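Local atomic coordinates of glutathione S-transferase-like protein (Methylobacillus flagellatus, PDB entry 4GLT), a protein that binds glutathione and, as a member of the glutathione S-transferase family, probably acts as a transferase. Residues R113-L118 against Q161-R166; R166-N171 against Y208-K213. One frame throughout, in Å; residues are numbered along the deposited sequence.

Contact 1: R113-L118 against Q161-R166; sequences RRWEAL and QDLEKR
In the all-helical C-terminal domain of this glutathione S-transferase-like protein, Trp115 on helix 106-133 reaches Asp162 and Leu163 in the 161-166 segment. No hydrogen bond joins the two segments. The backbones stay well apart, with the CA atoms of Trp115 and Asp162 separated by 9.9 Å, and a long, flat indole suits a gap of that width. The six-membered part of the ring does the touching: Trp115 CH2 lies 3.6 Å from Asp162 CB, and CZ2 of the same ring is equally near to that methylene. The Asp162 side chain and the indole run alongside in opposite senses, carboxylate and ring planes 77° apart, and it is the aspartate's CB, not its carboxylate, that meets the ring. Leu163 adds its branch point, CG lying 3.9 Å from Trp115 CH2, with CD2 about as close. Its CG sits beside the backbone N (chi1 -70°), and the end of the side chain comes nearer the indole than its CB direction alone would suggest.

Arg114 brings the charge. Its NH1 lies 3.9 Å above one face of the Trp115 ring, offset toward the rim, and 4.4 Å from Asp162 OD2. That oxygen is well out of the guanidinium plane; any attraction is probably between charges alone, with no N-H pointing at the oxygen, and OD2 has its salt bridge with Arg158. Met159, Ala177 and Val181 also pack on Trp115. The contact is therefore chiefly apolar, a buried indole against aliphatic carbon, with charge attraction probably contributing modestly at its more exposed border.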
ATOM      1  N   ARG A 113      -2.681  10.443  -5.796  1.00 56.69           N
ATOM      2  CA  ARG A 113      -2.241   9.311  -4.983  1.00 52.45           C
ATOM      3  C   ARG A 113      -2.843   9.340  -3.564  1.00 55.70           C
ATOM      4  O   ARG A 113      -2.986   8.298  -2.927  1.00 55.43           O
ATOM      5  CB  ARG A 113      -0.712   9.246  -4.963  1.00 49.45           C
ATOM      6  CG  ARG A 113      -0.101   9.556  -6.322  1.00 64.08           C
ATOM      7  CD  ARG A 113       0.538   8.342  -6.988  1.00 64.92           C
ATOM      8  NE  ARG A 113      -0.154   7.078  -6.737  1.00 56.82           N
ATOM      9  CZ  ARG A 113       0.300   5.893  -7.153  1.00 53.19           C
ATOM     10  NH1 ARG A 113       1.432   5.811  -7.836  1.00 51.13           N
ATOM     11  NH2 ARG A 113      -0.375   4.787  -6.896  1.00 57.63           N
ATOM     12  N   ARG A 114      -3.220  10.525  -3.084  1.00 52.05           N
ATOM     13  CA  ARG A 114      -3.863  10.649  -1.772  1.00 48.58           C
ATOM     14  C   ARG A 114      -5.276  10.060  -1.790  1.00 63.05           C
ATOM     15  O   ARG A 114      -5.617   9.176  -0.969  1.00 58.05           O
ATOM     16  CB  ARG A 114      -3.867  12.103  -1.308  1.00 60.88           C
ATOM     17  CG  ARG A 114      -4.044  12.281   0.192  1.00 55.81           C
ATOM     18  CD  ARG A 114      -5.322  13.034   0.507  1.00 54.12           C
ATOM     19  NE  ARG A 114      -6.480  12.158   0.596  1.00 67.36           N
ATOM     20  CZ  ARG A 114      -7.638  12.384  -0.010  1.00 53.74           C
ATOM     21  NH1 ARG A 114      -7.803  13.457  -0.767  1.00 51.71           N
ATOM     22  NH2 ARG A 114      -8.630  11.522   0.141  1.00 58.16           N
ATOM     23  N   TRP A 115      -6.083  10.519  -2.747  1.00 38.07           N
ATOM     24  CA  TRP A 115      -7.383   9.893  -3.007  1.00 43.67           C
ATOM     25  C   TRP A 115      -7.248   8.371  -3.031  1.00 52.08           C
ATOM     26  O   TRP A 115      -7.964   7.662  -2.305  1.00 54.52           O
ATOM     27  CB  TRP A 115      -7.952  10.334  -4.349  1.00 53.52           C
ATOM     28  CG  TRP A 115      -8.787  11.575  -4.318  1.00 46.93           C
ATOM     29  CD1 TRP A 115      -8.373  12.833  -4.612  1.00 48.13           C
ATOM     30  CD2 TRP A 115     -10.186  11.674  -4.004  1.00 47.80           C
ATOM     31  NE1 TRP A 115      -9.423  13.723  -4.496  1.00 52.56           N
ATOM     32  CE2 TRP A 115     -10.549  13.035  -4.135  1.00 52.13           C
ATOM     33  CE3 TRP A 115     -11.168  10.747  -3.645  1.00 55.73           C
ATOM     34  CZ2 TRP A 115     -11.847  13.489  -3.905  1.00 52.94           C
ATOM     35  CZ3 TRP A 115     -12.452  11.201  -3.409  1.00 60.37           C
ATOM     36  CH2 TRP A 115     -12.782  12.557  -3.542  1.00 67.91           C
ATOM     37  N   GLU A 116      -6.335   7.876  -3.872  1.00 42.43           N
ATOM     38  CA  GLU A 116      -6.137   6.424  -4.060  1.00 47.42           C
ATOM     39  C   GLU A 116      -5.814   5.671  -2.767  1.00 43.91           C
ATOM     40  O   GLU A 116      -6.238   4.524  -2.581  1.00 66.40           O
ATOM     41  CB  GLU A 116      -5.025   6.157  -5.083  1.00 47.37           C
ATOM     42  CG  GLU A 116      -4.736   4.677  -5.322  1.00 49.64           C
ATOM     43  CD  GLU A 116      -3.354   4.416  -5.911  1.00 66.37           C
ATOM     44  OE1 GLU A 116      -2.523   5.350  -5.908  1.00 47.64           O
ATOM     45  OE2 GLU A 116      -3.089   3.275  -6.371  1.00 51.00           O
ATOM     46  N   ALA A 117      -5.010   6.298  -1.907  1.00 43.21           N
ATOM     47  CA  ALA A 117      -4.657   5.726  -0.607  1.00 47.68           C
ATOM     48  C   ALA A 117      -5.881   5.693   0.297  1.00 47.21           C
ATOM     49  O   ALA A 117      -6.083   4.740   1.049  1.00 40.37           O
ATOM     50  CB  ALA A 117      -3.518   6.515   0.040  1.00 38.03           C
ATOM     51  N   LEU A 118      -6.718   6.721   0.201  1.00 41.31           N
ATOM     52  CA  LEU A 118      -7.937   6.758   0.993  1.00 51.52           C
ATOM     53  C   LEU A 118      -8.836   5.603   0.573  1.00 56.27           C
ATOM     54  O   LEU A 118      -9.336   4.848   1.407  1.00 55.33           O
ATOM     55  CB  LEU A 118      -8.674   8.086   0.821  1.00 55.68           C
ATOM     56  CG  LEU A 118      -9.947   8.204   1.660  1.00 50.99           C
ATOM     57  CD1 LEU A 118      -9.661   7.794   3.095  1.00 62.35           C
ATOM     58  CD2 LEU A 118     -10.499   9.622   1.596  1.00 63.06           C
ATOM     59  N   GLN A 161     -17.950  14.195   0.848  1.00 72.66           N
ATOM     60  CA  GLN A 161     -17.849  15.643   1.018  1.00 81.04           C
ATOM     61  C   GLN A 161     -16.952  16.259  -0.047  1.00 75.43           C
ATOM     62  O   GLN A 161     -17.199  17.367  -0.521  1.00 69.38           O
ATOM     63  CB  GLN A 161     -17.303  15.989   2.399  1.00 67.99           C
ATOM     64  CG  GLN A 161     -18.328  15.908   3.510  1.00 66.75           C
ATOM     65  CD  GLN A 161     -17.694  15.546   4.836  1.00 92.74           C
ATOM     66  OE1 GLN A 161     -18.191  15.921   5.897  1.00107.61           O
ATOM     67  NE2 GLN A 161     -16.582  14.809   4.783  1.00 92.82           N
ATOM     68  N   ASP A 162     -15.905  15.531  -0.415  1.00 70.12           N
ATOM     69  CA  ASP A 162     -14.945  16.034  -1.379  1.00 76.99           C
ATOM     70  C   ASP A 162     -15.488  16.082  -2.800  1.00 74.42           C
ATOM     71  O   ASP A 162     -14.887  16.700  -3.676  1.00 82.77           O
ATOM     72  CB  ASP A 162     -13.662  15.217  -1.307  1.00 66.58           C
ATOM     73  CG  ASP A 162     -12.913  15.464  -0.028  1.00 64.67           C
ATOM     74  OD1 ASP A 162     -13.344  16.355   0.726  1.00 74.04           O
ATOM     75  OD2 ASP A 162     -11.905  14.784   0.227  1.00 69.85           O
ATOM     76  N   LEU A 163     -16.634  15.450  -3.024  1.00 71.57           N
ATOM     77  CA  LEU A 163     -17.207  15.390  -4.365  1.00 73.51           C
ATOM     78  C   LEU A 163     -18.449  16.256  -4.497  1.00 81.02           C
ATOM     79  O   LEU A 163     -19.204  16.132  -5.458  1.00 83.95           O
ATOM     80  CB  LEU A 163     -17.523  13.944  -4.753  1.00 73.61           C
ATOM     81  CG  LEU A 163     -16.319  13.038  -4.995  1.00 70.33           C
ATOM     82  CD1 LEU A 163     -16.776  11.607  -5.244  1.00 74.53           C
ATOM     83  CD2 LEU A 163     -15.470  13.544  -6.152  1.00 74.82           C
ATOM     84  N   GLU A 164     -18.653  17.142  -3.530  1.00 90.63           N
ATOM     85  CA  GLU A 164     -19.782  18.049  -3.575  1.00 85.39           C
ATOM     86  C   GLU A 164     -19.915  18.701  -4.935  1.00 89.94           C
ATOM     87  O   GLU A 164     -20.916  18.507  -5.631  1.00 89.34           O
ATOM     88  CB  GLU A 164     -19.663  19.125  -2.496  1.00 96.26           C
ATOM     89  CG  GLU A 164     -20.478  18.830  -1.250  1.00126.55           C
ATOM     90  CD  GLU A 164     -21.971  18.807  -1.528  1.00137.19           C
ATOM     91  OE1 GLU A 164     -22.416  19.507  -2.464  1.00103.02           O
ATOM     92  OE2 GLU A 164     -22.698  18.091  -0.808  1.00159.57           O
ATOM     93  N   LYS A 165     -18.904  19.474  -5.313  1.00 79.01           N
ATOM     94  CA  LYS A 165     -19.015  20.314  -6.501  1.00 94.19           C
ATOM     95  C   LYS A 165     -18.019  19.880  -7.557  1.00 87.33           C
ATOM     96  O   LYS A 165     -17.441  20.715  -8.256  1.00105.82           O
ATOM     97  CB  LYS A 165     -18.758  21.777  -6.140  1.00 81.97           C
ATOM     98  CG  LYS A 165     -18.824  22.074  -4.652  1.00 93.11           C
ATOM     99  CD  LYS A 165     -18.295  23.470  -4.366  1.00113.88           C
ATOM    100  CE  LYS A 165     -16.881  23.625  -4.904  1.00114.92           C
ATOM    101  NZ  LYS A 165     -16.448  25.048  -4.919  1.00111.56           N
ATOM    102  N   ARG A 166     -17.823  18.573  -7.673  1.00 88.35           N
ATOM    103  CA  ARG A 166     -16.796  18.032  -8.547  1.00 83.46           C
ATOM    104  C   ARG A 166     -17.368  17.007  -9.524  1.00 80.04           C
ATOM    105  O   ARG A 166     -18.222  16.192  -9.165  1.00 64.97           O
ATOM    106  CB  ARG A 166     -15.683  17.377  -7.715  1.00 82.40           C
ATOM    107  CG  ARG A 166     -15.097  18.243  -6.605  1.00 81.55           C
ATOM    108  CD  ARG A 166     -13.669  17.808  -6.285  1.00118.35           C
ATOM    109  NE  ARG A 166     -13.305  17.985  -4.878  1.00 99.09           N
ATOM    110  CZ  ARG A 166     -12.788  19.099  -4.364  1.00120.96           C
ATOM    111  NH1 ARG A 166     -12.489  19.156  -3.070  1.00 88.53           N
ATOM    112  NH2 ARG A 166     -12.575  20.157  -5.139  1.00103.92           N
TER

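Contact 2: R166-N171 against Y208-K213; sequences RKWCVN and YAAMMK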
ATOM      1  N   ARG A 166     -17.823  18.573  -7.673  1.00 88.35           N
ATOM      2  CA  ARG A 166     -16.796  18.032  -8.547  1.00 83.46           C
ATOM      3  C   ARG A 166     -17.368  17.007  -9.524  1.00 80.04           C
ATOM      4  O   ARG A 166     -18.222  16.192  -9.165  1.00 64.97           O
ATOM      5  CB  ARG A 166     -15.683  17.377  -7.715  1.00 82.40           C
ATOM      6  CG  ARG A 166     -15.097  18.243  -6.605  1.00 81.55           C
ATOM      7  CD  ARG A 166     -13.669  17.808  -6.285  1.00118.35           C
ATOM      8  NE  ARG A 166     -13.305  17.985  -4.878  1.00 99.09           N
ATOM      9  CZ  ARG A 166     -12.788  19.099  -4.364  1.00120.96           C
ATOM     10  NH1 ARG A 166     -12.489  19.156  -3.070  1.00 88.53           N
ATOM     11  NH2 ARG A 166     -12.575  20.157  -5.139  1.00103.92           N
ATOM     12  N   LYS A 167     -16.977  17.081 -10.787  1.00 87.71           N
ATOM     13  CA  LYS A 167     -17.283  15.996 -11.703  1.00 68.93           C
ATOM     14  C   LYS A 167     -16.492  14.722 -11.383  1.00 76.29           C
ATOM     15  O   LYS A 167     -17.050  13.638 -11.306  1.00 63.45           O
ATOM     16  CB  LYS A 167     -17.042  16.428 -13.148  1.00 86.18           C
ATOM     17  CG  LYS A 167     -17.769  17.703 -13.571  1.00 86.51           C
ATOM     18  CD  LYS A 167     -19.251  17.660 -13.236  1.00 75.70           C
ATOM     19  CE  LYS A 167     -20.044  18.642 -14.077  1.00 73.19           C
ATOM     20  NZ  LYS A 167     -19.736  20.063 -13.757  1.00 87.26           N
ATOM     21  N   TRP A 168     -15.197  14.892 -11.132  1.00 64.76           N
ATOM     22  CA  TRP A 168     -14.250  13.803 -10.898  1.00 76.53           C
ATOM     23  C   TRP A 168     -13.410  14.190  -9.697  1.00 71.22           C
ATOM     24  O   TRP A 168     -13.488  15.321  -9.242  1.00 63.75           O
ATOM     25  CB  TRP A 168     -13.329  13.562 -12.095  1.00 75.57           C
ATOM     26  CG  TRP A 168     -13.977  13.016 -13.330  1.00 65.20           C
ATOM     27  CD1 TRP A 168     -14.082  13.637 -14.531  1.00 68.97           C
ATOM     28  CD2 TRP A 168     -14.581  11.732 -13.494  1.00 66.53           C
ATOM     29  NE1 TRP A 168     -14.717  12.832 -15.429  1.00 64.10           N
ATOM     30  CE2 TRP A 168     -15.038  11.655 -14.817  1.00 62.78           C
ATOM     31  CE3 TRP A 168     -14.784  10.642 -12.650  1.00 55.91           C
ATOM     32  CZ2 TRP A 168     -15.683  10.536 -15.315  1.00 58.99           C
ATOM     33  CZ3 TRP A 168     -15.424   9.537 -13.147  1.00 60.25           C
ATOM     34  CH2 TRP A 168     -15.868   9.490 -14.466  1.00 61.12           C
ATOM     35  N   CYS A 169     -12.643  13.250  -9.153  1.00 69.99           N
ATOM     36  CA  CYS A 169     -11.905  13.507  -7.920  1.00 59.36           C
ATOM     37  C   CYS A 169     -10.877  14.630  -7.994  1.00 61.92           C
ATOM     38  O   CYS A 169     -10.831  15.472  -7.115  1.00 57.91           O
ATOM     39  CB  CYS A 169     -11.176  12.241  -7.476  1.00 56.30           C
ATOM     40  SG  CYS A 169     -12.238  10.885  -6.981  1.00 56.04           S
ATOM     41  N   VAL A 170     -10.073  14.669  -9.044  1.00 61.04           N
ATOM     42  CA  VAL A 170      -9.025  15.675  -9.114  1.00 55.23           C
ATOM     43  C   VAL A 170      -9.078  16.466 -10.411  1.00 68.58           C
ATOM     44  O   VAL A 170      -9.311  15.920 -11.486  1.00 64.95           O
ATOM     45  CB  VAL A 170      -7.623  15.042  -8.997  1.00 70.16           C
ATOM     46  CG1 VAL A 170      -6.541  16.107  -9.161  1.00 52.54           C
ATOM     47  CG2 VAL A 170      -7.469  14.300  -7.676  1.00 60.30           C
ATOM     48  N   ASN A 171      -8.870  17.767 -10.291  1.00 67.54           N
ATOM     49  CA  ASN A 171      -8.619  18.624 -11.439  1.00 77.18           C
ATOM     50  C   ASN A 171      -9.658  18.579 -12.547  1.00 79.64           C
ATOM     51  O   ASN A 171      -9.506  19.242 -13.576  1.00 91.32           O
ATOM     52  CB  ASN A 171      -7.211  18.378 -11.983  1.00 65.64           C
ATOM     53  CG  ASN A 171      -6.197  19.319 -11.364  1.00 90.26           C
ATOM     54  OD1 ASN A 171      -5.008  19.008 -11.268  1.00 73.15           O
ATOM     55  ND2 ASN A 171      -6.676  20.485 -10.924  1.00 67.07           N
ATOM     56  N   TYR A 208     -20.261   6.837  -8.893  1.00 60.55           N
ATOM     57  CA  TYR A 208     -20.376   5.420  -9.209  1.00 74.45           C
ATOM     58  C   TYR A 208     -21.214   5.233 -10.462  1.00 72.77           C
ATOM     59  O   TYR A 208     -20.984   4.315 -11.253  1.00 74.90           O
ATOM     60  CB  TYR A 208     -21.013   4.666  -8.039  1.00 69.39           C
ATOM     61  CG  TYR A 208     -20.899   3.163  -8.151  1.00 77.64           C
ATOM     62  CD1 TYR A 208     -19.658   2.541  -8.149  1.00 74.34           C
ATOM     63  CD2 TYR A 208     -22.030   2.365  -8.248  1.00 83.67           C
ATOM     64  CE1 TYR A 208     -19.547   1.164  -8.245  1.00 76.55           C
ATOM     65  CE2 TYR A 208     -21.929   0.990  -8.345  1.00 81.88           C
ATOM     66  CZ  TYR A 208     -20.685   0.393  -8.344  1.00 78.07           C
ATOM     67  OH  TYR A 208     -20.579  -0.977  -8.438  1.00 77.55           O
ATOM     68  N   ALA A 209     -22.193   6.114 -10.633  1.00 73.57           N
ATOM     69  CA  ALA A 209     -23.019   6.105 -11.827  1.00 77.68           C
ATOM     70  C   ALA A 209     -22.151   6.317 -13.060  1.00 76.89           C
ATOM     71  O   ALA A 209     -22.100   5.462 -13.942  1.00 87.88           O
ATOM     72  CB  ALA A 209     -24.092   7.176 -11.737  1.00 89.34           C
ATOM     73  N   ALA A 210     -21.469   7.460 -13.117  1.00 62.14           N
ATOM     74  CA  ALA A 210     -20.520   7.733 -14.195  1.00 57.13           C
ATOM     75  C   ALA A 210     -19.594   6.538 -14.476  1.00 61.22           C
ATOM     76  O   ALA A 210     -19.409   6.146 -15.623  1.00 69.27           O
ATOM     77  CB  ALA A 210     -19.701   8.971 -13.870  1.00 59.03           C
ATOM     78  N   MET A 211     -19.010   5.975 -13.422  1.00 56.91           N
ATOM     79  CA  MET A 211     -18.090   4.839 -13.546  1.00 66.37           C
ATOM     80  C   MET A 211     -18.734   3.590 -14.151  1.00 65.45           C
ATOM     81  O   MET A 211     -18.148   2.922 -15.003  1.00 69.10           O
ATOM     82  CB  MET A 211     -17.499   4.485 -12.177  1.00 68.03           C
ATOM     83  CG  MET A 211     -16.659   5.588 -11.551  1.00 90.50           C
ATOM     84  SD  MET A 211     -15.170   5.953 -12.496  1.00 72.44           S
ATOM     85  CE  MET A 211     -14.498   4.306 -12.676  1.00 51.34           C
ATOM     86  N   MET A 212     -19.933   3.261 -13.686  1.00 65.92           N
ATOM     87  CA  MET A 212     -20.669   2.118 -14.215  1.00 65.60           C
ATOM     88  C   MET A 212     -20.915   2.216 -15.717  1.00 83.53           C
ATOM     89  O   MET A 212     -21.303   1.234 -16.354  1.00 76.25           O
ATOM     90  CB  MET A 212     -22.008   1.977 -13.496  1.00 76.92           C
ATOM     91  CG  MET A 212     -21.922   1.229 -12.183  1.00 86.66           C
ATOM     92  SD  MET A 212     -21.202  -0.392 -12.461  1.00 80.14           S
ATOM     93  CE  MET A 212     -21.937  -1.322 -11.115  1.00 84.03           C
ATOM     94  N   LYS A 213     -20.698   3.402 -16.278  1.00 71.95           N
ATOM     95  CA  LYS A 213     -20.940   3.625 -17.703  1.00 81.55           C
ATOM     96  C   LYS A 213     -19.710   3.356 -18.572  1.00 71.20           C
ATOM     97  O   LYS A 213     -19.759   3.508 -19.792  1.00 68.56           O
ATOM     98  CB  LYS A 213     -21.465   5.044 -17.949  1.00 72.87           C
ATOM     99  CG  LYS A 213     -22.872   5.297 -17.427  1.00 79.35           C
ATOM    100  CD  LYS A 213     -23.224   6.778 -17.493  1.00 85.48           C
ATOM    101  CE  LYS A 213     -24.541   7.069 -16.788  1.00 90.12           C
ATOM    102  NZ  LYS A 213     -25.684   6.342 -17.412  1.00105.12           N
TER
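Trp168, in the loop between helices 142-162 and 176-191, meets Ala210 and Met211 on helix 202-212, and the contact is made by apolar and sulfur-aromatic packing with no hydrogen bond across it.

The sulfur-aromatic part belongs to Met211. Its SD comes within 3.7 Å of Trp168 CZ3 and 4.1 Å from CH2 of the same ring. Measured to the centroid of the six-membered ring, SD is 4.9 Å away, 73° off the ring normal, a Met-aromatic contact made obliquely. A bend at chi2 (-65°) turns SD toward the indole, which an unbranched, flexible chain allows, and the thioether is polarisable enough to suit an aromatic neighbour.

Ala210 supplies the aliphatic part. It directs its methyl toward the loop, CB standing 3.9 Å from Trp168 CH2; a side chain this short lets the indole come close to the helix. The tryptophan's own CG lies beside its backbone N (chi1 -68°), and the far end of the ring comes nearer the helix than its CB.

Aromatic neighbours complete the setting: Phe174 meets Trp168 edge-to-face, His207 meets it with planes at about 90°, and Phe217 packs against Met211. The loop's polar backbone is held separately, Lys167 N by Glu172, Cys169 N by Asp178 and the carbonyl of Arg166 by Arg206. Across the two segments, then, adhesion probably comes largely from dispersion between a polarisable sulfur, a methyl group and an indole, while directional bonds to other residues fix the loop that carries the tryptophan.

Contact 1 comes first along the chain; its second segment ends at Arg166, where contact 2 begins. Their centres are 10 Å apart, within the helical C-terminal domain. Contact 1 joins helix 106-133 to the segment 161-166, on helix 142-162; contact 2 ties the loop that follows to helix 202-212. They also touch directly: Trp115 CD1 lies 3.5 Å from Val170 CG2, and Leu163 CD2 packs 4.0 Å from Cys169 CA. The loop packs on helices 106-133, 176-191 and 202-212, and the pair forms continuous packing in the helical domain, away from the residues that bind glutathione.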